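Local structure of soluble inorganic pyrophosphatase (Toxoplasma gondii, 5WRT) at residues His31-Phe36 with Ala95-Trp100; Leu46-Val51 with Gly134-Val139; Leu89-Gly94 with Asp122-Gly127; Gly143-Ile148 with Lys156-Arg161. The protein probably hydrolyses inorganic diphosphate to phosphate with the help of magnesium ions, as a soluble family I pyrophosphatase whose catalytic domain makes up most of this chain. All blocks are in the same frame, centred on the assembly; numbering follows the deposited sequence.

Interaction 1. Residues His31-Phe36 with Ala95-Trp100; sequences HDIPLF and AFPQTW
Gln98 reaches across to the backbone of His31-Phe36 with its side-chain amide. Its CG stands anti to the carbonyl carbon (chi1 -57°), and the chain runs out extended from there. Gln98 NE2 donates to His31 O at 3.0 Å. The bond is nearly straight at the hydrogen, 172°. The oxygen lies almost in the amide plane of Gln98, while Gln98 NE2 stands above the carbonyl plane of His31. On the other branch, Gln98 OE1 takes a weak bond from Leu35 N at 3.4 Å. The amide thus reaches from His31 to Leu35 along the loop.

Next to the amide, Pro97 meets Ile33. Pro97 CG lies 3.8 Å from Ile33 CG2, and the two side chains cross at a slant. Pro97 CB also rests on the carbonyl oxygen of Ile33. Both segments are loops at the margin of the pyrophosphatase beta-barrel. Residues 31-36 lead into strand 47-53. The loop at Phe96-Trp100 runs on from strand 92-95. Helix 214-232 packs beside them, with His225 touching Leu35.

Leu35 lies over the second loop with CG anti to its backbone N (chi1 174°). Its CD1 comes 3.6 Å from Pro97 O and 3.8 Å from Phe96 CB, at an oblique angle to the Phe96 ring. CD2 crosses the Thr99 side chain at about a right angle. Thr99 OG1 turns back to donate to Phe96 O at 2.6 Å.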
loop_
_atom_site.group_PDB
_atom_site.type_symbol
_atom_site.label_atom_id
_atom_site.label_comp_id
_atom_site.label_asym_id
_atom_site.label_seq_id
_atom_site.Cartn_x
_atom_site.Cartn_y
_atom_site.Cartn_z
ATOM N N HIS A 31 25.840 -2.627 -15.995
ATOM C CA HIS A 31 27.280 -2.472 -16.161
ATOM C C HIS A 31 27.660 -1.325 -17.093
ATOM O O HIS A 31 28.611 -0.593 -16.799
ATOM C CB HIS A 31 27.901 -3.763 -16.699
ATOM C CG HIS A 31 27.779 -4.931 -15.776
ATOM N ND1 HIS A 31 28.402 -4.979 -14.548
ATOM C CD2 HIS A 31 27.119 -6.104 -15.912
ATOM C CE1 HIS A 31 28.122 -6.128 -13.961
ATOM N NE2 HIS A 31 27.345 -6.829 -14.767
ATOM N N ASP A 32 26.960 -1.149 -18.214
ATOM C CA ASP A 32 27.473 -0.279 -19.263
ATOM C C ASP A 32 26.758 1.060 -19.371
ATOM O O ASP A 32 27.196 1.909 -20.149
ATOM C CB ASP A 32 27.391 -0.992 -20.616
ATOM C CG ASP A 32 27.808 -2.450 -20.548
ATOM O OD1 ASP A 32 28.882 -2.764 -19.993
ATOM O OD2 ASP A 32 27.024 -3.299 -21.039
ATOM N N ILE A 33 25.691 1.280 -18.610
ATOM C CA ILE A 33 25.049 2.596 -18.559
ATOM C C ILE A 33 25.741 3.447 -17.504
ATOM O O ILE A 33 25.883 3.005 -16.357
ATOM C CB ILE A 33 23.544 2.478 -18.290
ATOM C CG1 ILE A 33 22.854 1.831 -19.489
ATOM C CG2 ILE A 33 22.937 3.846 -18.007
ATOM C CD1 ILE A 33 21.357 1.876 -19.425
ATOM N N PRO A 34 26.192 4.654 -17.841
ATOM C CA PRO A 34 26.835 5.500 -16.833
ATOM C C PRO A 34 25.843 5.921 -15.761
ATOM O O PRO A 34 24.677 6.205 -16.045
ATOM C CB PRO A 34 27.335 6.702 -17.643
ATOM C CG PRO A 34 26.444 6.743 -18.837
ATOM C CD PRO A 34 26.131 5.310 -19.160
ATOM N N LEU A 35 26.314 5.934 -14.513
ATOM C CA LEU A 35 25.466 6.386 -13.417
ATOM C C LEU A 35 25.134 7.868 -13.552
ATOM O O LEU A 35 24.007 8.286 -13.264
ATOM C CB LEU A 35 26.144 6.108 -12.076
ATOM C CG LEU A 35 25.428 6.666 -10.844
ATOM C CD1 LEU A 35 24.016 6.108 -10.746
ATOM C CD2 LEU A 35 26.216 6.370 -9.580
ATOM N N PHE A 36 26.097 8.674 -13.999
ATOM C CA PHE A 36 25.899 10.106 -14.201
ATOM C C PHE A 36 25.800 10.405 -15.691
ATOM O O PHE A 36 26.824 10.412 -16.392
ATOM C CB PHE A 36 27.035 10.915 -13.569
ATOM C CG PHE A 36 27.244 10.633 -12.109
ATOM C CD1 PHE A 36 26.394 11.172 -11.159
ATOM C CD2 PHE A 36 28.299 9.842 -11.684
ATOM C CE1 PHE A 36 26.586 10.922 -9.814
ATOM C CE2 PHE A 36 28.496 9.588 -10.340
ATOM C CZ PHE A 36 27.637 10.129 -9.405
ATOM N N ALA A 95 16.380 0.855 -10.448
ATOM C CA ALA A 95 17.672 0.794 -9.785
ATOM C C ALA A 95 18.655 1.717 -10.487
ATOM O O ALA A 95 18.474 2.088 -11.650
ATOM C CB ALA A 95 18.219 -0.638 -9.755
ATOM N N PHE A 96 19.698 2.085 -9.757
ATOM C CA PHE A 96 20.792 2.887 -10.287
ATOM C C PHE A 96 21.825 1.976 -10.940
ATOM O O PHE A 96 22.247 0.992 -10.320
ATOM C CB PHE A 96 21.459 3.696 -9.183
ATOM C CG PHE A 96 20.587 4.772 -8.598
ATOM C CD1 PHE A 96 20.248 5.890 -9.339
ATOM C CD2 PHE A 96 20.112 4.664 -7.299
ATOM C CE1 PHE A 96 19.448 6.883 -8.799
ATOM C CE2 PHE A 96 19.313 5.652 -6.753
ATOM C CZ PHE A 96 18.980 6.763 -7.504
ATOM N N PRO A 97 22.242 2.254 -12.174
ATOM C CA PRO A 97 23.324 1.468 -12.775
ATOM C C PRO A 97 24.625 1.651 -12.012
ATOM O O PRO A 97 24.843 2.668 -11.348
ATOM C CB PRO A 97 23.432 2.028 -14.200
ATOM C CG PRO A 97 22.188 2.823 -14.421
ATOM C CD PRO A 97 21.755 3.308 -13.076
ATOM N N GLN A 98 25.489 0.640 -12.109
ATOM C CA GLN A 98 26.838 0.698 -11.545
ATOM C C GLN A 98 26.803 0.998 -10.050
ATOM O O GLN A 98 27.631 1.743 -9.523
ATOM C CB GLN A 98 27.700 1.718 -12.294
ATOM C CG GLN A 98 27.788 1.433 -13.786
ATOM C CD GLN A 98 28.561 2.488 -14.551
ATOM O OE1 GLN A 98 28.791 3.591 -14.055
ATOM N NE2 GLN A 98 28.961 2.154 -15.771
ATOM N N THR A 99 25.821 0.421 -9.365
ATOM C CA THR A 99 25.726 0.489 -7.917
ATOM C C THR A 99 25.548 -0.918 -7.371
ATOM O O THR A 99 24.981 -1.792 -8.032
ATOM C CB THR A 99 24.559 1.376 -7.453
ATOM O OG1 THR A 99 23.326 0.858 -7.971
ATOM C CG2 THR A 99 24.750 2.810 -7.924
ATOM N N TRP A 100 26.038 -1.126 -6.153
ATOM C CA TRP A 100 25.924 -2.423 -5.500
ATOM C C TRP A 100 25.908 -2.183 -4.002
ATOM O O TRP A 100 26.840 -1.582 -3.462
ATOM C CB TRP A 100 27.078 -3.350 -5.886
ATOM C CG TRP A 100 26.971 -4.720 -5.281
ATOM C CD1 TRP A 100 25.888 -5.550 -5.314
ATOM C CD2 TRP A 100 27.987 -5.418 -4.551
ATOM N NE1 TRP A 100 26.167 -6.720 -4.652
ATOM C CE2 TRP A 100 27.449 -6.665 -4.174
ATOM C CE3 TRP A 100 29.299 -5.109 -4.179
ATOM C CZ2 TRP A 100 28.178 -7.602 -3.445
ATOM C CZ3 TRP A 100 30.022 -6.042 -3.462
ATOM C CH2 TRP A 100 29.460 -7.272 -3.097
#

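Interaction 2. Residues Leu46-Val51 with Gly134-Val139; sequences LFNMVV and GGVVPV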
loop_
_atom_site.group_PDB
_atom_site.type_symbol
_atom_site.label_atom_id
_atom_site.label_comp_id
_atom_site.label_asym_id
_atom_site.label_seq_id
_atom_site.Cartn_x
_atom_site.Cartn_y
_atom_site.Cartn_z
ATOM N N LEU A 46 22.365 14.904 -11.931
ATOM C CA LEU A 46 21.467 13.910 -12.495
ATOM C C LEU A 46 22.060 12.518 -12.349
ATOM O O LEU A 46 23.261 12.318 -12.560
ATOM C CB LEU A 46 21.184 14.199 -13.973
ATOM C CG LEU A 46 20.379 15.466 -14.264
ATOM C CD1 LEU A 46 20.068 15.574 -15.749
ATOM C CD2 LEU A 46 19.099 15.479 -13.443
ATOM N N PHE A 47 21.213 11.562 -11.986
ATOM C CA PHE A 47 21.568 10.153 -11.960
ATOM C C PHE A 47 20.678 9.440 -12.964
ATOM O O PHE A 47 19.506 9.794 -13.121
ATOM C CB PHE A 47 21.365 9.515 -10.578
ATOM C CG PHE A 47 22.085 10.212 -9.457
ATOM C CD1 PHE A 47 21.596 11.392 -8.925
ATOM C CD2 PHE A 47 23.240 9.666 -8.916
ATOM C CE1 PHE A 47 22.249 12.023 -7.885
ATOM C CE2 PHE A 47 23.897 10.293 -7.877
ATOM C CZ PHE A 47 23.401 11.473 -7.360
ATOM N N ASN A 48 21.220 8.435 -13.639
ATOM C CA ASN A 48 20.393 7.627 -14.520
ATOM C C ASN A 48 19.666 6.563 -13.713
ATOM O O ASN A 48 20.221 5.978 -12.779
ATOM C CB ASN A 48 21.227 6.987 -15.630
ATOM C CG ASN A 48 21.173 7.779 -16.925
ATOM O OD1 ASN A 48 20.164 8.415 -17.236
ATOM N ND2 ASN A 48 22.252 7.729 -17.693
ATOM N N MET A 49 18.407 6.333 -14.069
ATOM C CA MET A 49 17.578 5.323 -13.431
ATOM C C MET A 49 17.139 4.315 -14.478
ATOM O O MET A 49 16.606 4.697 -15.524
ATOM C CB MET A 49 16.357 5.958 -12.760
ATOM C CG MET A 49 15.210 4.985 -12.516
ATOM S SD MET A 49 13.743 5.800 -11.853
ATOM C CE MET A 49 12.743 4.385 -11.391
ATOM N N VAL A 50 17.374 3.038 -14.200
ATOM C CA VAL A 50 16.867 1.959 -15.038
ATOM C C VAL A 50 15.509 1.564 -14.474
ATOM O O VAL A 50 15.415 1.042 -13.360
ATOM C CB VAL A 50 17.831 0.766 -15.075
ATOM C CG1 VAL A 50 17.204 -0.401 -15.828
ATOM C CG2 VAL A 50 19.152 1.170 -15.713
ATOM N N VAL A 51 14.454 1.821 -15.240
ATOM C CA VAL A 51 13.098 1.527 -14.792
ATOM C C VAL A 51 12.854 0.033 -14.948
ATOM O O VAL A 51 12.921 -0.504 -16.059
ATOM C CB VAL A 51 12.066 2.343 -15.583
ATOM C CG1 VAL A 51 10.656 2.017 -15.113
ATOM C CG2 VAL A 51 12.354 3.831 -15.449
ATOM N N GLY A 134 12.508 -1.170 -18.733
ATOM C CA GLY A 134 13.758 -0.968 -19.431
ATOM C C GLY A 134 14.056 0.462 -19.824
ATOM O O GLY A 134 15.099 0.710 -20.440
ATOM N N GLY A 135 13.172 1.405 -19.507
ATOM C CA GLY A 135 13.478 2.802 -19.753
ATOM C C GLY A 135 14.640 3.285 -18.907
ATOM O O GLY A 135 14.853 2.834 -17.779
ATOM N N VAL A 136 15.406 4.216 -19.468
ATOM C CA VAL A 136 16.527 4.844 -18.779
ATOM C C VAL A 136 16.266 6.342 -18.765
ATOM O O VAL A 136 16.246 6.985 -19.825
ATOM C CB VAL A 136 17.869 4.523 -19.451
ATOM C CG1 VAL A 136 19.024 5.083 -18.631
ATOM C CG2 VAL A 136 18.013 3.025 -19.635
ATOM N N VAL A 137 16.069 6.903 -17.576
ATOM C CA VAL A 137 15.734 8.318 -17.449
ATOM C C VAL A 137 16.674 8.993 -16.457
ATOM O O VAL A 137 16.994 8.416 -15.407
ATOM C CB VAL A 137 14.265 8.509 -17.034
ATOM C CG1 VAL A 137 13.336 8.015 -18.131
ATOM C CG2 VAL A 137 13.973 7.787 -15.730
ATOM N N PRO A 138 17.155 10.199 -16.754
ATOM C CA PRO A 138 17.924 10.952 -15.755
ATOM C C PRO A 138 16.996 11.506 -14.686
ATOM O O PRO A 138 15.946 12.077 -14.990
ATOM C CB PRO A 138 18.579 12.075 -16.573
ATOM C CG PRO A 138 18.342 11.721 -18.019
ATOM C CD PRO A 138 17.097 10.899 -18.045
ATOM N N VAL A 139 17.391 11.339 -13.427
ATOM C CA VAL A 139 16.565 11.752 -12.303
ATOM C C VAL A 139 17.393 12.611 -11.360
ATOM O O VAL A 139 18.619 12.480 -11.274
ATOM C CB VAL A 139 15.971 10.541 -11.543
ATOM C CG1 VAL A 139 15.140 9.676 -12.478
ATOM C CG2 VAL A 139 17.078 9.723 -10.889
#
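Leu46-Val51 and Gly134-Val139 pair as antiparallel strands, held mainly by backbone hydrogen bonds. Phe47 with Val139 and Met49 with Val137 are hydrogen-bonded pairs, each with two bonds. The shortest is Val139 N to Phe47 O, 2.6 Å. Asn48 with Pro138 lies between them and Val50 with Val136 follows Met49-Val137; both are non-hydrogen-bonded pairs. Pro138, which has no N-H to give, falls at one of these positions. At the far end Val51 N bonds Gly135 O, and Gly134 N returns a bond to Val51 O at 2.8 Å. Gly134 has phi 85°, where a side chain would press on the preceding carbonyl.

Among CA-H...O contacts, Val136 CA lies 3.3 Å from Met49 O. One polar approach makes no hydrogen bond: Asn48 OD1 lies 3.5 Å from Pro138 N.

Apolar packing follows the two faces. On one, the extended Met49 chain crosses Val139, whose CG1 is 3.9 Å from Met49 CB. Val139 CG1 is anti to the carbonyl carbon (chi1 -58°), which leaves CG2 between backbone N and carbonyl carbon, 3.3 Å from Phe47 O. On the Asn48 face, Val136 CG1 touches the side-chain amide of Asn48. At the end of the pair, Leu46 CD1 meets Pro138 CB at 3.9 Å.

The pair belongs to the central barrel-like sheet. Strand 92-95 flanks 47-53 through Val50 and Ala95. Met49 packs on strand 115-125, and Val137 and Val139 on strand 152-161.

Interaction 3. Residues Leu89-Gly94 with Asp122-Gly127; sequences LYWNYG and DVVEIG. With MG (magnesium ion), chain D; MG (magnesium ion), chain C.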
loop_
_atom_site.group_PDB
_atom_site.type_symbol
_atom_site.label_atom_id
_atom_site.label_comp_id
_atom_site.label_asym_id
_atom_site.label_seq_id
_atom_site.Cartn_x
_atom_site.Cartn_y
_atom_site.Cartn_z
ATOM N N LEU A 89 2.343 -1.282 -7.230
ATOM C CA LEU A 89 3.237 -0.170 -6.943
ATOM C C LEU A 89 2.757 1.071 -7.686
ATOM O O LEU A 89 2.528 1.027 -8.898
ATOM C CB LEU A 89 4.666 -0.523 -7.351
ATOM C CG LEU A 89 5.821 0.283 -6.754
ATOM C CD1 LEU A 89 5.574 0.603 -5.290
ATOM C CD2 LEU A 89 7.112 -0.495 -6.913
ATOM N N TYR A 90 2.607 2.178 -6.961
ATOM C CA TYR A 90 1.998 3.384 -7.508
ATOM C C TYR A 90 3.016 4.367 -8.070
ATOM O O TYR A 90 2.657 5.511 -8.360
ATOM C CB TYR A 90 1.153 4.081 -6.439
ATOM C CG TYR A 90 0.170 3.163 -5.756
ATOM C CD1 TYR A 90 -0.888 2.605 -6.458
ATOM C CD2 TYR A 90 0.298 2.856 -4.406
ATOM C CE1 TYR A 90 -1.790 1.764 -5.841
ATOM C CE2 TYR A 90 -0.600 2.015 -3.778
ATOM C CZ TYR A 90 -1.643 1.472 -4.502
ATOM O OH TYR A 90 -2.542 0.634 -3.889
ATOM N N TRP A 91 4.271 3.954 -8.221
ATOM C CA TRP A 91 5.314 4.829 -8.733
ATOM C C TRP A 91 6.282 4.018 -9.578
ATOM O O TRP A 91 6.455 2.815 -9.367
ATOM C CB TRP A 91 6.065 5.532 -7.591
ATOM C CG TRP A 91 5.152 6.191 -6.599
ATOM C CD1 TRP A 91 4.693 7.476 -6.635
ATOM C CD2 TRP A 91 4.570 5.590 -5.435
ATOM N NE1 TRP A 91 3.866 7.713 -5.564
ATOM C CE2 TRP A 91 3.775 6.571 -4.811
ATOM C CE3 TRP A 91 4.647 4.318 -4.859
ATOM C CZ2 TRP A 91 3.063 6.321 -3.639
ATOM C CZ3 TRP A 91 3.940 4.072 -3.695
ATOM C CH2 TRP A 91 3.159 5.069 -3.097
ATOM N N ASN A 92 6.900 4.686 -10.552
ATOM C CA ASN A 92 7.962 4.053 -11.322
ATOM C C ASN A 92 9.100 3.650 -10.394
ATOM O O ASN A 92 9.517 4.418 -9.523
ATOM C CB ASN A 92 8.469 4.996 -12.411
ATOM C CG ASN A 92 7.366 5.445 -13.346
ATOM O OD1 ASN A 92 6.850 4.658 -14.140
ATOM N ND2 ASN A 92 6.992 6.716 -13.253
ATOM N N TYR A 93 9.598 2.431 -10.582
ATOM C CA TYR A 93 10.535 1.835 -9.645
ATOM C C TYR A 93 11.624 1.105 -10.412
ATOM O O TYR A 93 11.355 0.465 -11.431
ATOM C CB TYR A 93 9.804 0.876 -8.700
ATOM C CG TYR A 93 10.669 0.209 -7.657
ATOM C CD1 TYR A 93 11.096 0.904 -6.533
ATOM C CD2 TYR A 93 11.029 -1.129 -7.776
ATOM C CE1 TYR A 93 11.878 0.296 -5.570
ATOM C CE2 TYR A 93 11.809 -1.747 -6.815
ATOM C CZ TYR A 93 12.230 -1.029 -5.714
ATOM O OH TYR A 93 13.007 -1.638 -4.755
ATOM N N GLY A 94 12.852 1.199 -9.912
ATOM C CA GLY A 94 13.974 0.569 -10.574
ATOM C C GLY A 94 15.255 0.631 -9.772
ATOM O O GLY A 94 15.232 0.495 -8.545
ATOM N N ASP A 122 18.115 0.706 -5.028
ATOM C CA ASP A 122 16.752 0.916 -5.497
ATOM C C ASP A 122 16.398 2.399 -5.504
ATOM O O ASP A 122 16.854 3.173 -4.658
ATOM C CB ASP A 122 15.760 0.160 -4.611
ATOM C CG ASP A 122 16.056 -1.324 -4.534
ATOM O OD1 ASP A 122 16.338 -1.934 -5.587
ATOM O OD2 ASP A 122 16.010 -1.880 -3.418
ATOM N N VAL A 123 15.563 2.790 -6.466
ATOM C CA VAL A 123 15.114 4.172 -6.597
ATOM C C VAL A 123 13.634 4.187 -6.963
ATOM O O VAL A 123 13.179 3.401 -7.801
ATOM C CB VAL A 123 15.950 4.951 -7.641
ATOM C CG1 VAL A 123 15.981 4.218 -8.975
ATOM C CG2 VAL A 123 15.419 6.369 -7.810
ATOM N N VAL A 124 12.882 5.075 -6.317
ATOM C CA VAL A 124 11.478 5.316 -6.627
ATOM C C VAL A 124 11.382 6.668 -7.321
ATOM O O VAL A 124 11.839 7.683 -6.782
ATOM C CB VAL A 124 10.602 5.281 -5.364
ATOM C CG1 VAL A 124 9.133 5.327 -5.735
ATOM C CG2 VAL A 124 10.904 4.040 -4.538
ATOM N N GLU A 125 10.789 6.683 -8.512
ATOM C CA GLU A 125 10.573 7.912 -9.262
ATOM C C GLU A 125 9.121 8.336 -9.086
ATOM O O GLU A 125 8.204 7.542 -9.324
ATOM C CB GLU A 125 10.904 7.715 -10.742
ATOM C CG GLU A 125 11.152 9.002 -11.515
ATOM C CD GLU A 125 9.871 9.692 -11.938
ATOM O OE1 GLU A 125 8.948 8.997 -12.417
ATOM O OE2 GLU A 125 9.786 10.931 -11.798
ATOM N N ILE A 126 8.914 9.585 -8.671
ATOM C CA ILE A 126 7.612 10.030 -8.188
ATOM C C ILE A 126 6.852 10.836 -9.236
ATOM O O ILE A 126 5.788 11.389 -8.934
ATOM C CB ILE A 126 7.759 10.826 -6.883
ATOM C CG1 ILE A 126 8.481 12.149 -7.143
ATOM C CG2 ILE A 126 8.516 10.009 -5.846
ATOM C CD1 ILE A 126 8.510 13.071 -5.947
ATOM N N GLY A 127 7.360 10.904 -10.462
ATOM C CA GLY A 127 6.702 11.663 -11.505
ATOM C C GLY A 127 5.361 11.072 -11.905
ATOM O O GLY A 127 5.008 9.940 -11.575
HETATM MG MG MG D . 15.903 -3.618 -6.820
HETATM MG MG MG C . 17.416 -2.679 -2.230
HETATM O O HOH W 1 5.667 7.769 -10.352
HETATM O O HOH W 2 18.290 -0.537 -1.863
HETATM O O HOH W 3 16.464 -4.518 -2.535
HETATM O O HOH W 4 18.841 -2.673 -3.931
HETATM O O HOH W 5 15.414 -5.172 -8.103
HETATM O O HOH W 6 16.476 -4.813 -5.289
#
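Tyr93 and Val124 make the tight middle of this antiparallel pair. Tyr93 CG is anti to the backbone N (chi1 -179°), which lays the ring along the second strand. Val124 CG2 meets the ring edge near its plane, 3.7 Å from Tyr93 CD1. The other methyl, CG1, packs 3.6 Å from Trp91 CB. Backbone bonds brace this part: Gly94 and Val123 exchange two, and Glu125 N gives one to Asn92 O. Trp91, opposite Ile126, meets Trp193 of the second subunit edge-to-face, which puts that end at the dimer contact.

Towards residue 127 the contact is looser and more polar. Asn92 and Glu125 run alongside each other in the same direction, with amide and carboxylate planes 23° apart. Asn92 ND2 donates to Glu125 OE1 at 3.1 Å, with a bent angle of 143°. Asn92 OD1 accepts from Leu131 N. Glu125 OE2 takes Gly127 N from above its carboxylate plane. Arg161 N also bonds this oxygen. A water bridges Glu125 O and Gly127 O, and holds Asn92 N weakly.

At the other end water and metal take over. Asp122 splits its carboxylate between two magnesium ions: OD1 binds one at 2.1 Å, OD2 the other at 2.0 Å. Five waters complete much of the two shells. Tyr93 OH sits beside the carboxylate, 3.1 Å from Asp122 CG, and bonds Lys156 NZ, which also holds Asp122 OD2. Asp117 and Asp154 share the site. A strand-borne aspartate bridging two magnesium ions, beside further aspartates, is characteristic of the family I pyrophosphatase active site.

Interaction 4. Residues Gly143-Ile148 with Lys156-Arg161; sequences GALAMI and KVLAIR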
loop_
_atom_site.group_PDB
_atom_site.type_symbol
_atom_site.label_atom_id
_atom_site.label_comp_id
_atom_site.label_asym_id
_atom_site.label_seq_id
_atom_site.Cartn_x
_atom_site.Cartn_y
_atom_site.Cartn_z
ATOM N N GLY A 143 15.652 12.300 -1.808
ATOM C CA GLY A 143 15.656 11.770 -0.460
ATOM C C GLY A 143 15.739 10.262 -0.492
ATOM O O GLY A 143 15.852 9.643 -1.555
ATOM N N ALA A 144 15.685 9.673 0.701
ATOM C CA ALA A 144 15.855 8.232 0.822
ATOM C C ALA A 144 15.231 7.743 2.119
ATOM O O ALA A 144 15.375 8.381 3.165
ATOM C CB ALA A 144 17.336 7.840 0.773
ATOM N N LEU A 145 14.542 6.608 2.036
ATOM C CA LEU A 145 13.996 5.918 3.197
ATOM C C LEU A 145 14.858 4.696 3.483
ATOM O O LEU A 145 15.184 3.936 2.566
ATOM C CB LEU A 145 12.545 5.501 2.955
ATOM C CG LEU A 145 11.503 6.618 2.900
ATOM C CD1 LEU A 145 10.285 6.178 2.105
ATOM C CD2 LEU A 145 11.103 7.033 4.306
ATOM N N ALA A 146 15.228 4.512 4.750
ATOM C CA ALA A 146 16.127 3.428 5.146
ATOM C C ALA A 146 15.292 2.257 5.652
ATOM O O ALA A 146 15.164 2.019 6.853
ATOM C CB ALA A 146 17.115 3.911 6.202
ATOM N N MET A 147 14.729 1.505 4.712
ATOM C CA MET A 147 13.932 0.341 5.069
ATOM C C MET A 147 14.845 -0.800 5.508
ATOM O O MET A 147 15.906 -1.030 4.921
ATOM C CB MET A 147 13.045 -0.075 3.894
ATOM C CG MET A 147 11.898 -1.003 4.275
ATOM S SD MET A 147 11.303 -2.048 2.931
ATOM C CE MET A 147 12.679 -3.157 2.700
ATOM N N ILE A 148 14.431 -1.502 6.560
ATOM C CA ILE A 148 15.145 -2.662 7.081
ATOM C C ILE A 148 14.295 -3.898 6.815
ATOM O O ILE A 148 13.221 -4.062 7.406
ATOM C CB ILE A 148 15.457 -2.519 8.576
ATOM C CG1 ILE A 148 16.175 -1.197 8.850
ATOM C CG2 ILE A 148 16.301 -3.688 9.055
ATOM C CD1 ILE A 148 17.481 -1.050 8.109
ATOM N N LYS A 156 15.412 2.944 -0.132
ATOM C CA LYS A 156 14.519 3.345 -1.215
ATOM C C LYS A 156 14.780 4.826 -1.471
ATOM O O LYS A 156 14.259 5.689 -0.757
ATOM C CB LYS A 156 13.058 3.073 -0.869
ATOM C CG LYS A 156 12.775 1.634 -0.466
ATOM C CD LYS A 156 13.167 0.668 -1.573
ATOM C CE LYS A 156 12.896 -0.775 -1.171
ATOM N NZ LYS A 156 13.664 -1.749 -1.997
ATOM N N VAL A 157 15.605 5.116 -2.470
ATOM C CA VAL A 157 15.905 6.496 -2.835
ATOM C C VAL A 157 14.718 7.074 -3.590
ATOM O O VAL A 157 14.141 6.420 -4.467
ATOM C CB VAL A 157 17.193 6.563 -3.676
ATOM C CG1 VAL A 157 17.477 7.995 -4.118
ATOM C CG2 VAL A 157 18.371 5.995 -2.902
ATOM N N LEU A 158 14.347 8.306 -3.254
ATOM C CA LEU A 158 13.268 9.003 -3.935
ATOM C C LEU A 158 13.860 10.010 -4.911
ATOM O O LEU A 158 14.800 10.735 -4.575
ATOM C CB LEU A 158 12.348 9.712 -2.939
ATOM C CG LEU A 158 12.028 8.961 -1.644
ATOM C CD1 LEU A 158 11.296 9.868 -0.666
ATOM C CD2 LEU A 158 11.216 7.705 -1.924
ATOM N N ALA A 159 13.301 10.055 -6.119
ATOM C CA ALA A 159 13.868 10.880 -7.173
ATOM C C ALA A 159 12.753 11.397 -8.069
ATOM O O ALA A 159 11.626 10.897 -8.042
ATOM C CB ALA A 159 14.902 10.101 -7.994
ATOM N N ILE A 160 13.081 12.412 -8.866
ATOM C CA ILE A 160 12.137 13.003 -9.807
ATOM C C ILE A 160 12.772 13.019 -11.191
ATOM O O ILE A 160 13.939 13.395 -11.348
ATOM C CB ILE A 160 11.698 14.419 -9.382
ATOM C CG1 ILE A 160 10.744 15.013 -10.422
ATOM C CG2 ILE A 160 12.898 15.330 -9.157
ATOM C CD1 ILE A 160 9.377 14.363 -10.432
ATOM N N ARG A 161 12.000 12.591 -12.184
ATOM C CA ARG A 161 12.470 12.500 -13.559
ATOM C C ARG A 161 12.696 13.888 -14.149
ATOM O O ARG A 161 11.850 14.775 -14.010
ATOM C CB ARG A 161 11.437 11.726 -14.377
ATOM C CG ARG A 161 11.738 11.542 -15.839
ATOM C CD ARG A 161 10.613 10.746 -16.493
ATOM N NE ARG A 161 9.369 11.509 -16.555
ATOM C CZ ARG A 161 9.069 12.370 -17.522
ATOM N NH1 ARG A 161 9.922 12.576 -18.515
ATOM N NH2 ARG A 161 7.915 13.023 -17.497
#
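Lys156, Leu158 and Gly143 lie along a beta hairpin, the antiparallel pair formed by strands 136-149 and 152-161 of the pyrophosphatase barrel. Four backbone bonds tie it. Leu145 and Lys156 face each other as a hydrogen-bonded pair, with N-O distances of 3.0 Å from Leu145 N to Lys156 O and 2.9 Å from Lys156 N to Leu145 O. Gly143 and Leu158 form the next such pair.

Gly143 has no side chain, and Leu158 lies against its backbone: CG of Leu158, anti to its own carbonyl carbon (chi1 -40°), comes 3.9 Å from Gly143 O. CD2 of Leu158 then meets Leu145 CD1 at 4.4 Å. On the opposite face Val157 CG2 touches Ala144 CB.

Lys156 shares the Leu145 side of the sheet. Its chain bends at chi2 (-59°) and carries NZ to the metal site. There NZ makes a salt bridge with Asp154, beside its strongest partner, Asp122. Leu145 packs on Ile187 of helix 183-193. At the Gly143 end the two bonds are unequal: Leu158 N reaches Gly143 O at 2.6 Å, whereas Gly143 N stands 3.3 Å from Leu158 O.

Interactions 2, 3 and 4 are buried strand pairings in one curled sheet. Interaction 1 is a partly buried loop contact at its margin. Interaction 1 joins the sheet through Leu35 to Asn48 and Ala95 to Val50, both backbone bonds to interaction 2. Interactions 2 and 4 use the same strand, 136-149, at different stretches, and Val139 packs on Ala159. Met49 of interaction 2 packs on Gly94, Val123 and Glu125 of interaction 3. Interactions 3 and 4 meet at the metal site. Chemistry shifts with place: a side-chain amide on backbone in 1, backbone ladder and aliphatic packing in 2 and 4, with Lys156 of 4 reaching the metals' site, and in 3 a ladder that ends in metal, carboxylate and water.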